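Local coordinates for protein papillomavirus transcription factor E2 (Human papillomavirus type 18, PDB 1QQH) that probably regulates transcription of the viral genome through this activation domain, as the E2 proteins of papillomaviruses do, at residues Tyr66-Asp77 and Leu93-Tyr104. The protein carries 1 engineered substitution. Sequence-based numbering, arbitrary orientation.
Sequences YVAWDSVYYMTD and LYYVKEGYNTFY
One side of the Y74 ring lies against Y95 and the type I' turn, K97 to Y100, of the 93–104 β-hairpin. In the antiparallel sheet of the E2 activation domain, strand 63-75 faces this hairpin across strand 81-89, which pairs with both 63-75 and 92-97, so side chains carry the contact. K97, fully extended, lays CG over one face of the Y74 ring, 4.0 Å from its centroid. The Y95 ring meets Y74 obliquely, planes 42° apart, with Y74 CD2 3.8 Å from Y95 CE1. With chi1 at 64°, the Y74 ring sits between its own backbone N and carbonyl carbon, and its hydroxyl reaches the turn: E98 N donates to Y74 OH nearly straight (3.2 Å, 162°), and a water links that hydroxyl to V96 O. Y95 is itself sandwiched, V72 CG1 over one face and T102 CB over the other. At the opposite end, L93 CD1 packs against V67 O and Y66 CB, while Y104 OH, hydrogen-bonded to T86 OG1 on the intervening strand, comes within 3.4 Å of W69 CD1. C44 flanks Y74 and Y95, and P41 touches Y104. At the turn itself, the acidic ends of D77 and E98 come close as like charges without a hydrogen bond between them, though the poor order of D77 makes their spacing doubtful; E98 OE2 also lies 3.7 Å from T76 CA.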
loop_
_atom_site.group_PDB
_atom_site.type_symbol
_atom_site.label_atom_id
_atom_site.label_comp_id
_atom_site.label_asym_id
_atom_site.label_seq_id
_atom_site.Cartn_x
_atom_site.Cartn_y
_atom_site.Cartn_z
ATOM N N TYR A 66 6.846 10.781 22.131
ATOM C CA TYR A 66 5.918 9.758 21.667
ATOM C C TYR A 66 5.153 10.279 20.473
ATOM O O TYR A 66 5.065 11.488 20.255
ATOM C CB TYR A 66 4.923 9.363 22.748
ATOM C CG TYR A 66 5.580 8.932 24.018
ATOM C CD1 TYR A 66 5.962 9.873 24.974
ATOM C CD2 TYR A 66 5.883 7.594 24.246
ATOM C CE1 TYR A 66 6.626 9.500 26.111
ATOM C CE2 TYR A 66 6.557 7.208 25.397
ATOM C CZ TYR A 66 6.924 8.173 26.318
ATOM O OH TYR A 66 7.615 7.829 27.440
ATOM N N VAL A 67 4.589 9.362 19.700
ATOM C CA VAL A 67 3.844 9.754 18.519
ATOM C C VAL A 67 2.354 9.574 18.705
ATOM O O VAL A 67 1.881 8.482 19.027
ATOM C CB VAL A 67 4.284 8.945 17.273
ATOM C CG1 VAL A 67 3.426 9.336 16.064
ATOM C CG2 VAL A 67 5.751 9.203 16.977
ATOM N N ALA A 68 1.622 10.666 18.510
ATOM C CA ALA A 68 0.167 10.657 18.603
ATOM C C ALA A 68 -0.320 10.733 17.158
ATOM O O ALA A 68 -0.068 11.716 16.463
ATOM C CB ALA A 68 -0.316 11.862 19.382
ATOM N N TRP A 69 -1.008 9.697 16.709
ATOM C CA TRP A 69 -1.496 9.646 15.337
ATOM C C TRP A 69 -2.764 10.463 15.087
ATOM O O TRP A 69 -3.764 10.295 15.778
ATOM C CB TRP A 69 -1.721 8.189 14.952
ATOM C CG TRP A 69 -0.496 7.344 15.193
ATOM C CD1 TRP A 69 -0.256 6.519 16.258
ATOM C CD2 TRP A 69 0.670 7.274 14.360
ATOM N NE1 TRP A 69 0.983 5.942 16.136
ATOM C CE2 TRP A 69 1.574 6.389 14.983
ATOM C CE3 TRP A 69 1.035 7.873 13.146
ATOM C CZ2 TRP A 69 2.823 6.091 14.437
ATOM C CZ3 TRP A 69 2.280 7.575 12.600
ATOM C CH2 TRP A 69 3.158 6.690 13.248
ATOM N N ASP A 70 -2.722 11.358 14.102
ATOM C CA ASP A 70 -3.895 12.183 13.790
ATOM C C ASP A 70 -5.094 11.295 13.494
ATOM O O ASP A 70 -6.220 11.616 13.860
ATOM C CB ASP A 70 -3.644 13.085 12.579
ATOM C CG ASP A 70 -2.830 14.324 12.920
ATOM O OD1 ASP A 70 -2.745 14.690 14.110
ATOM O OD2 ASP A 70 -2.285 14.950 11.987
ATOM N N SER A 71 -4.844 10.168 12.838
ATOM C CA SER A 71 -5.917 9.257 12.494
ATOM C C SER A 71 -5.568 7.822 12.810
ATOM O O SER A 71 -4.544 7.320 12.374
ATOM C CB SER A 71 -6.246 9.382 11.006
ATOM O OG SER A 71 -6.593 10.718 10.682
ATOM N N VAL A 72 -6.433 7.165 13.572
ATOM C CA VAL A 72 -6.233 5.773 13.936
ATOM C C VAL A 72 -7.345 4.951 13.307
ATOM O O VAL A 72 -8.530 5.279 13.449
ATOM C CB VAL A 72 -6.272 5.586 15.461
ATOM C CG1 VAL A 72 -6.221 4.096 15.803
ATOM C CG2 VAL A 72 -5.106 6.327 16.102
ATOM N N TYR A 73 -6.958 3.894 12.601
ATOM C CA TYR A 73 -7.913 3.016 11.940
ATOM C C TYR A 73 -7.930 1.667 12.633
ATOM O O TYR A 73 -6.960 0.910 12.578
ATOM C CB TYR A 73 -7.549 2.830 10.460
ATOM C CG TYR A 73 -7.475 4.121 9.674
ATOM C CD1 TYR A 73 -6.516 5.081 9.970
ATOM C CD2 TYR A 73 -8.383 4.393 8.651
ATOM C CE1 TYR A 73 -6.458 6.288 9.270
ATOM C CE2 TYR A 73 -8.339 5.594 7.947
ATOM C CZ TYR A 73 -7.375 6.539 8.260
ATOM O OH TYR A 73 -7.323 7.735 7.585
ATOM N N TYR A 74 -9.041 1.376 13.297
ATOM C CA TYR A 74 -9.188 0.113 13.996
ATOM C C TYR A 74 -10.354 -0.634 13.380
ATOM O O TYR A 74 -11.184 -0.046 12.684
ATOM C CB TYR A 74 -9.438 0.363 15.485
ATOM C CG TYR A 74 -10.732 1.080 15.790
ATOM C CD1 TYR A 74 -11.896 0.363 16.066
ATOM C CD2 TYR A 74 -10.791 2.478 15.829
ATOM C CE1 TYR A 74 -13.087 1.010 16.382
ATOM C CE2 TYR A 74 -11.984 3.143 16.144
ATOM C CZ TYR A 74 -13.128 2.401 16.424
ATOM O OH TYR A 74 -14.305 3.031 16.768
ATOM N N MET A 75 -10.411 -1.934 13.627
ATOM C CA MET A 75 -11.485 -2.750 13.091
ATOM C C MET A 75 -12.419 -3.206 14.219
ATOM O O MET A 75 -11.968 -3.707 15.248
ATOM C CB MET A 75 -10.896 -3.957 12.359
ATOM C CG MET A 75 -11.931 -4.839 11.678
ATOM S SD MET A 75 -11.191 -6.299 10.886
ATOM C CE MET A 75 -11.360 -5.868 9.137
ATOM N N THR A 76 -13.721 -3.008 14.027
ATOM C CA THR A 76 -14.698 -3.415 15.030
ATOM C C THR A 76 -14.763 -4.937 15.074
ATOM O O THR A 76 -14.202 -5.622 14.214
ATOM C CB THR A 76 -16.110 -2.879 14.705
ATOM O OG1 THR A 76 -16.623 -3.541 13.544
ATOM C CG2 THR A 76 -16.062 -1.385 14.441
ATOM N N ASP A 77 -15.443 -5.467 16.082
ATOM C CA ASP A 77 -15.587 -6.910 16.219
ATOM C C ASP A 77 -16.210 -7.417 14.918
ATOM O O ASP A 77 -15.775 -8.418 14.349
ATOM C CB ASP A 77 -16.498 -7.222 17.403
ATOM C CG ASP A 77 -16.215 -6.328 18.603
ATOM O OD1 ASP A 77 -15.093 -6.401 19.156
ATOM O OD2 ASP A 77 -17.114 -5.547 18.987
ATOM N N LEU A 93 -1.662 8.069 25.857
ATOM C CA LEU A 93 -2.267 8.228 24.533
ATOM C C LEU A 93 -3.334 7.170 24.333
ATOM O O LEU A 93 -3.125 5.995 24.635
ATOM C CB LEU A 93 -1.221 8.088 23.433
ATOM C CG LEU A 93 0.028 8.966 23.531
ATOM C CD1 LEU A 93 0.883 8.733 22.287
ATOM C CD2 LEU A 93 -0.360 10.436 23.653
ATOM N N TYR A 94 -4.484 7.582 23.824
ATOM C CA TYR A 94 -5.554 6.634 23.599
ATOM C C TYR A 94 -6.405 7.039 22.402
ATOM O O TYR A 94 -6.269 8.135 21.860
ATOM C CB TYR A 94 -6.432 6.539 24.862
ATOM C CG TYR A 94 -7.248 7.786 25.188
ATOM C CD1 TYR A 94 -8.555 7.935 24.717
ATOM C CD2 TYR A 94 -6.717 8.808 25.971
ATOM C CE1 TYR A 94 -9.318 9.071 25.021
ATOM C CE2 TYR A 94 -7.465 9.947 26.284
ATOM C CZ TYR A 94 -8.768 10.071 25.803
ATOM O OH TYR A 94 -9.507 11.195 26.100
ATOM N N TYR A 95 -7.260 6.126 21.978
ATOM C CA TYR A 95 -8.188 6.405 20.908
ATOM C C TYR A 95 -9.483 5.778 21.402
ATOM O O TYR A 95 -9.455 4.811 22.168
ATOM C CB TYR A 95 -7.725 5.794 19.579
ATOM C CG TYR A 95 -7.593 4.285 19.536
ATOM C CD1 TYR A 95 -8.572 3.495 18.929
ATOM C CD2 TYR A 95 -6.458 3.650 20.042
ATOM C CE1 TYR A 95 -8.421 2.115 18.823
ATOM C CE2 TYR A 95 -6.296 2.279 19.944
ATOM C CZ TYR A 95 -7.277 1.516 19.333
ATOM O OH TYR A 95 -7.107 0.155 19.223
ATOM N N VAL A 96 -10.615 6.349 21.009
ATOM C CA VAL A 96 -11.892 5.811 21.448
ATOM C C VAL A 96 -12.252 4.679 20.509
ATOM O O VAL A 96 -12.383 4.882 19.305
ATOM C CB VAL A 96 -12.992 6.895 21.421
ATOM C CG1 VAL A 96 -14.294 6.336 21.971
ATOM C CG2 VAL A 96 -12.543 8.097 22.239
ATOM N N LYS A 97 -12.380 3.483 21.066
ATOM C CA LYS A 97 -12.720 2.317 20.275
ATOM C C LYS A 97 -14.117 1.839 20.650
ATOM O O LYS A 97 -14.323 1.235 21.710
ATOM C CB LYS A 97 -11.705 1.204 20.516
ATOM C CG LYS A 97 -11.940 -0.028 19.664
ATOM C CD LYS A 97 -10.911 -1.104 19.958
ATOM C CE LYS A 97 -11.123 -2.325 19.081
ATOM N NZ LYS A 97 -10.124 -3.377 19.393
ATOM N N GLU A 98 -15.077 2.115 19.775
ATOM C CA GLU A 98 -16.456 1.729 20.020
ATOM C C GLU A 98 -16.909 2.342 21.345
ATOM O O GLU A 98 -17.384 1.648 22.243
ATOM C CB GLU A 98 -16.578 0.199 20.047
ATOM C CG GLU A 98 -16.184 -0.468 18.720
ATOM C CD GLU A 98 -16.362 -1.982 18.727
ATOM O OE1 GLU A 98 -17.516 -2.444 18.843
ATOM O OE2 GLU A 98 -15.351 -2.710 18.615
ATOM N N GLY A 99 -16.720 3.653 21.453
ATOM C CA GLY A 99 -17.121 4.391 22.640
ATOM C C GLY A 99 -16.230 4.338 23.868
ATOM O O GLY A 99 -16.477 5.074 24.831
ATOM N N TYR A 100 -15.200 3.495 23.855
ATOM C CA TYR A 100 -14.315 3.383 25.014
ATOM C C TYR A 100 -12.863 3.795 24.797
ATOM O O TYR A 100 -12.218 3.388 23.825
ATOM C CB TYR A 100 -14.355 1.959 25.568
ATOM C CG TYR A 100 -15.710 1.586 26.108
ATOM C CD1 TYR A 100 -16.734 1.185 25.249
ATOM C CD2 TYR A 100 -15.997 1.706 27.471
ATOM C CE1 TYR A 100 -18.015 0.918 25.733
ATOM C CE2 TYR A 100 -17.277 1.442 27.966
ATOM C CZ TYR A 100 -18.278 1.052 27.091
ATOM O OH TYR A 100 -19.552 0.824 27.560
ATOM N N ASN A 101 -12.355 4.608 25.718
ATOM C CA ASN A 101 -10.978 5.070 25.654
ATOM C C ASN A 101 -10.041 3.875 25.706
ATOM O O ASN A 101 -10.115 3.066 26.617
ATOM C CB ASN A 101 -10.676 6.002 26.823
ATOM C CG ASN A 101 -11.502 7.275 26.785
ATOM O OD1 ASN A 101 -12.152 7.583 25.777
ATOM N ND2 ASN A 101 -11.471 8.031 27.883
ATOM N N THR A 102 -9.156 3.773 24.723
ATOM C CA THR A 102 -8.207 2.667 24.655
ATOM C C THR A 102 -6.781 3.207 24.589
ATOM O O THR A 102 -6.376 3.785 23.582
ATOM C CB THR A 102 -8.474 1.817 23.407
ATOM O OG1 THR A 102 -9.872 1.508 23.350
ATOM C CG2 THR A 102 -7.669 0.518 23.445
ATOM N N PHE A 103 -6.024 3.025 25.664
ATOM C CA PHE A 103 -4.647 3.505 25.705
ATOM C C PHE A 103 -3.654 2.583 25.010
ATOM O O PHE A 103 -3.776 1.370 25.089
ATOM C CB PHE A 103 -4.189 3.696 27.157
ATOM C CG PHE A 103 -4.880 4.813 27.861
ATOM C CD1 PHE A 103 -6.175 4.655 28.333
ATOM C CD2 PHE A 103 -4.252 6.047 28.005
ATOM C CE1 PHE A 103 -6.843 5.709 28.935
ATOM C CE2 PHE A 103 -4.905 7.109 28.604
ATOM C CZ PHE A 103 -6.211 6.942 29.073
ATOM N N TYR A 104 -2.681 3.161 24.314
ATOM C CA TYR A 104 -1.644 2.353 23.686
ATOM C C TYR A 104 -0.279 2.796 24.219
ATOM O O TYR A 104 0.774 2.362 23.748
ATOM C CB TYR A 104 -1.713 2.419 22.150
ATOM C CG TYR A 104 -1.592 3.776 21.499
ATOM C CD1 TYR A 104 -0.347 4.308 21.179
ATOM C CD2 TYR A 104 -2.733 4.487 21.120
ATOM C CE1 TYR A 104 -0.232 5.514 20.482
ATOM C CE2 TYR A 104 -2.635 5.690 20.424
ATOM C CZ TYR A 104 -1.382 6.197 20.104
ATOM O OH TYR A 104 -1.287 7.372 19.396
HETATM O O HOH W 1 -14.458 6.029 18.048
#